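Long-range contact in putative vitamin-B12 independent methionine synthase family protein (Listeria monocytogenes, PDB 1YPX), which probably acts as a zinc-dependent methyltransferase that makes methionine from homocysteine and a methyltetrahydrofolate-type donor without cobalamin: residues I15-R25 with L38-I49. Numbering follows the deposited sequence.
Sequences ILRTKGIKDAR and LRKIENTEIKYI
L38 meets A24 where two consecutive helices, 19-30 and 35-56, pack as an antiparallel helical hairpin in the TIM-barrel-like catalytic domain; the axes of 19-25 and 38-49 come within 9.2 Å and run at 164° to each other. With its CG anti to the backbone N (chi1 163°), L38 sends CD1 against A24, 3.5 Å from that residue's CB. One turn on, I41 closes over the same methyl: its CD1 lies 3.6 Å from A24 CB, while its CG2 rests near the carbonyl oxygen of G20. The A24 methyl thus points between L38 and I41.

E42 extends toward I21 and R25. Its CG packs on I21 CD1 at 3.9 Å, and OE2 lies near the plane of the R25 guanidinium, at its edge, in a long salt bridge of 3.7 Å to NH2; the carboxylate and guanidinium planes are 19° apart. The other oxygen, OE1, is engaged by R67, so two arginines probably stabilise the negative charge.

E45, bent at chi2, instead turns back to the start of helix 19-30. Its CG lies 3.7 Å from I21 N, and its carboxylate is bound by the N-cap residue: T18 OG1 donates to the anti side of E45 OE1, at 2.5 Å. A water donates to this same oxygen and accepts a weak bond from G20 N. Last, I49 meets I15, in the loop leading into helix 19-30, with their CG2 methyls 4.3 Å apart.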
# COMPACT_ATOMS: atom_id res chain seq x y z
N ILE A 15 -4.64 -6.12 -7.88
CA ILE A 15 -5.33 -6.29 -9.15
C ILE A 15 -6.29 -7.49 -9.04
O ILE A 15 -6.04 -8.42 -8.25
CB ILE A 15 -4.32 -6.54 -10.32
CG1 ILE A 15 -3.60 -5.23 -10.71
CG2 ILE A 15 -5.01 -7.16 -11.52
CD1 ILE A 15 -4.54 -4.11 -11.15
N LEU A 16 -7.37 -7.47 -9.81
CA LEU A 16 -8.37 -8.54 -9.83
C LEU A 16 -7.79 -9.90 -10.16
O LEU A 16 -7.09 -10.06 -11.16
CB LEU A 16 -9.44 -8.21 -10.87
CG LEU A 16 -10.76 -7.60 -10.44
CD1 LEU A 16 -10.56 -6.44 -9.46
CD2 LEU A 16 -11.46 -7.13 -11.69
N ARG A 17 -8.12 -10.91 -9.36
CA ARG A 17 -7.62 -12.26 -9.60
C ARG A 17 -8.22 -12.86 -10.88
O ARG A 17 -9.44 -12.87 -11.04
CB ARG A 17 -7.93 -13.19 -8.41
CG ARG A 17 -7.49 -12.66 -7.03
CD ARG A 17 -8.43 -11.54 -6.53
NE ARG A 17 -9.53 -11.32 -7.47
CZ ARG A 17 -10.46 -10.37 -7.36
NH1 ARG A 17 -10.43 -9.53 -6.33
NH2 ARG A 17 -11.39 -10.25 -8.29
N THR A 18 -7.38 -13.35 -11.78
CA THR A 18 -7.88 -13.96 -13.01
C THR A 18 -8.41 -15.36 -12.72
O THR A 18 -8.32 -15.84 -11.59
CB THR A 18 -6.78 -14.10 -14.07
OG1 THR A 18 -5.68 -14.83 -13.52
CG2 THR A 18 -6.30 -12.73 -14.51
N LYS A 19 -8.95 -16.00 -13.74
CA LYS A 19 -9.48 -17.35 -13.57
C LYS A 19 -8.33 -18.34 -13.41
O LYS A 19 -8.47 -19.37 -12.75
CB LYS A 19 -10.39 -17.73 -14.76
CG LYS A 19 -10.89 -19.18 -14.73
CD LYS A 19 -12.17 -19.39 -15.53
CE LYS A 19 -13.43 -19.19 -14.68
NZ LYS A 19 -13.62 -20.23 -13.62
N GLY A 20 -7.18 -18.03 -14.01
CA GLY A 20 -6.04 -18.91 -13.88
C GLY A 20 -5.62 -19.01 -12.42
O GLY A 20 -5.43 -20.10 -11.88
N ILE A 21 -5.48 -17.86 -11.77
CA ILE A 21 -5.11 -17.85 -10.37
C ILE A 21 -6.28 -18.30 -9.51
O ILE A 21 -6.09 -18.86 -8.44
CB ILE A 21 -4.66 -16.43 -9.92
CG1 ILE A 21 -4.41 -16.41 -8.41
CG2 ILE A 21 -5.72 -15.43 -10.29
CD1 ILE A 21 -3.33 -17.38 -7.93
N LYS A 22 -7.49 -18.05 -9.99
CA LYS A 22 -8.69 -18.43 -9.25
C LYS A 22 -8.79 -19.95 -9.16
O LYS A 22 -8.92 -20.51 -8.06
CB LYS A 22 -9.93 -17.88 -9.97
CG LYS A 22 -11.07 -17.53 -9.05
CD LYS A 22 -10.84 -16.17 -8.42
CE LYS A 22 -11.98 -15.79 -7.47
NZ LYS A 22 -13.30 -15.72 -8.15
N ASP A 23 -8.74 -20.59 -10.32
CA ASP A 23 -8.81 -22.05 -10.45
C ASP A 23 -7.69 -22.73 -9.67
O ASP A 23 -7.92 -23.68 -8.91
CB ASP A 23 -8.71 -22.45 -11.93
CG ASP A 23 -10.01 -22.19 -12.71
OD1 ASP A 23 -9.98 -22.33 -13.96
OD2 ASP A 23 -11.04 -21.86 -12.09
N ALA A 24 -6.48 -22.23 -9.86
CA ALA A 24 -5.31 -22.77 -9.18
C ALA A 24 -5.48 -22.76 -7.66
O ALA A 24 -5.42 -23.81 -7.02
CB ALA A 24 -4.07 -21.97 -9.58
N ARG A 25 -5.71 -21.58 -7.07
CA ARG A 25 -5.87 -21.49 -5.62
C ARG A 25 -6.91 -22.48 -5.09
O ARG A 25 -6.90 -22.82 -3.90
CB ARG A 25 -6.25 -20.07 -5.19
CG ARG A 25 -5.16 -19.02 -5.45
CD ARG A 25 -5.41 -17.70 -4.71
NE ARG A 25 -5.29 -17.84 -3.26
CZ ARG A 25 -4.15 -18.08 -2.60
NH1 ARG A 25 -4.16 -18.19 -1.28
NH2 ARG A 25 -3.00 -18.19 -3.25
N LEU A 38 1.59 -24.64 -7.37
CA LEU A 38 0.71 -23.48 -7.48
C LEU A 38 1.51 -22.22 -7.81
O LEU A 38 0.99 -21.27 -8.39
CB LEU A 38 -0.02 -23.26 -6.15
CG LEU A 38 -0.68 -21.90 -5.91
CD1 LEU A 38 -1.83 -21.73 -6.90
CD2 LEU A 38 -1.20 -21.79 -4.48
N ARG A 39 2.79 -22.21 -7.43
CA ARG A 39 3.60 -21.04 -7.68
C ARG A 39 3.82 -20.76 -9.16
O ARG A 39 3.83 -19.60 -9.58
CB ARG A 39 4.95 -21.18 -6.98
CG ARG A 39 5.75 -19.91 -7.09
CD ARG A 39 6.89 -19.84 -6.11
NE ARG A 39 7.56 -18.56 -6.22
CZ ARG A 39 7.27 -17.49 -5.48
NH1 ARG A 39 7.94 -16.36 -5.66
NH2 ARG A 39 6.33 -17.56 -4.54
N LYS A 40 4.00 -21.82 -9.94
CA LYS A 40 4.22 -21.68 -11.37
C LYS A 40 3.07 -20.91 -12.01
O LYS A 40 3.29 -19.88 -12.64
CB LYS A 40 4.36 -23.06 -12.03
CG LYS A 40 5.79 -23.63 -12.02
CD LYS A 40 6.71 -22.80 -12.92
CE LYS A 40 8.13 -23.35 -12.96
NZ LYS A 40 9.09 -22.43 -13.66
N ILE A 41 1.85 -21.40 -11.84
CA ILE A 41 0.71 -20.71 -12.42
C ILE A 41 0.72 -19.24 -11.99
O ILE A 41 0.59 -18.34 -12.83
CB ILE A 41 -0.61 -21.37 -11.99
CG1 ILE A 41 -0.61 -22.84 -12.37
CG2 ILE A 41 -1.78 -20.67 -12.69
CD1 ILE A 41 -1.54 -23.70 -11.52
N GLU A 42 0.87 -19.00 -10.69
CA GLU A 42 0.92 -17.65 -10.16
C GLU A 42 1.94 -16.86 -10.99
O GLU A 42 1.69 -15.72 -11.37
CB GLU A 42 1.37 -17.63 -8.70
CG GLU A 42 0.46 -18.33 -7.71
CD GLU A 42 0.84 -18.00 -6.27
OE1 GLU A 42 2.06 -17.99 -5.97
OE2 GLU A 42 -0.07 -17.77 -5.44
N ASN A 43 3.08 -17.49 -11.25
CA ASN A 43 4.14 -16.87 -12.02
C ASN A 43 3.69 -16.47 -13.42
O ASN A 43 4.06 -15.41 -13.92
CB ASN A 43 5.33 -17.81 -12.11
CG ASN A 43 6.25 -17.70 -10.91
OD1 ASN A 43 7.38 -18.17 -10.93
ND2 ASN A 43 5.75 -17.05 -9.87
N THR A 44 2.88 -17.33 -14.03
CA THR A 44 2.33 -17.11 -15.37
C THR A 44 1.30 -15.99 -15.28
O THR A 44 1.32 -15.04 -16.07
CB THR A 44 1.64 -18.40 -15.88
OG1 THR A 44 2.55 -19.49 -15.79
CG2 THR A 44 1.17 -18.24 -17.32
N GLU A 45 0.41 -16.11 -14.31
CA GLU A 45 -0.64 -15.12 -14.13
C GLU A 45 -0.07 -13.74 -13.85
O GLU A 45 -0.45 -12.77 -14.51
CB GLU A 45 -1.57 -15.54 -13.00
CG GLU A 45 -2.37 -16.78 -13.36
CD GLU A 45 -2.96 -16.70 -14.76
OE1 GLU A 45 -3.91 -15.90 -14.96
OE2 GLU A 45 -2.46 -17.43 -15.66
N ILE A 46 0.84 -13.65 -12.88
CA ILE A 46 1.47 -12.38 -12.53
C ILE A 46 2.06 -11.78 -13.80
O ILE A 46 1.79 -10.63 -14.13
CB ILE A 46 2.57 -12.57 -11.44
CG1 ILE A 46 1.93 -12.98 -10.12
CG2 ILE A 46 3.35 -11.27 -11.22
CD1 ILE A 46 2.89 -13.07 -8.97
N LYS A 47 2.85 -12.58 -14.52
CA LYS A 47 3.46 -12.11 -15.77
C LYS A 47 2.41 -11.49 -16.69
O LYS A 47 2.63 -10.44 -17.31
CB LYS A 47 4.18 -13.25 -16.50
CG LYS A 47 5.58 -13.53 -15.99
CD LYS A 47 6.43 -14.23 -17.05
CE LYS A 47 7.84 -14.52 -16.55
NZ LYS A 47 7.88 -15.60 -15.51
N TYR A 48 1.25 -12.14 -16.78
CA TYR A 48 0.18 -11.64 -17.62
C TYR A 48 -0.30 -10.25 -17.16
O TYR A 48 -0.52 -9.37 -18.00
CB TYR A 48 -0.97 -12.65 -17.65
CG TYR A 48 -2.22 -12.10 -18.28
CD1 TYR A 48 -3.31 -11.74 -17.49
CD2 TYR A 48 -2.28 -11.85 -19.66
CE1 TYR A 48 -4.43 -11.15 -18.04
CE2 TYR A 48 -3.40 -11.26 -20.22
CZ TYR A 48 -4.48 -10.90 -19.40
OH TYR A 48 -5.59 -10.29 -19.93
N ILE A 49 -0.47 -10.05 -15.86
CA ILE A 49 -0.92 -8.75 -15.34
C ILE A 49 0.20 -7.69 -15.40
O ILE A 49 -0.08 -6.49 -15.44
CB ILE A 49 -1.47 -8.83 -13.86
CG1 ILE A 49 -0.35 -9.16 -12.87
CG2 ILE A 49 -2.59 -9.87 -13.77
CD1 ILE A 49 -0.78 -9.11 -11.41
O HOH W 1 -5.94 -16.35 -16.59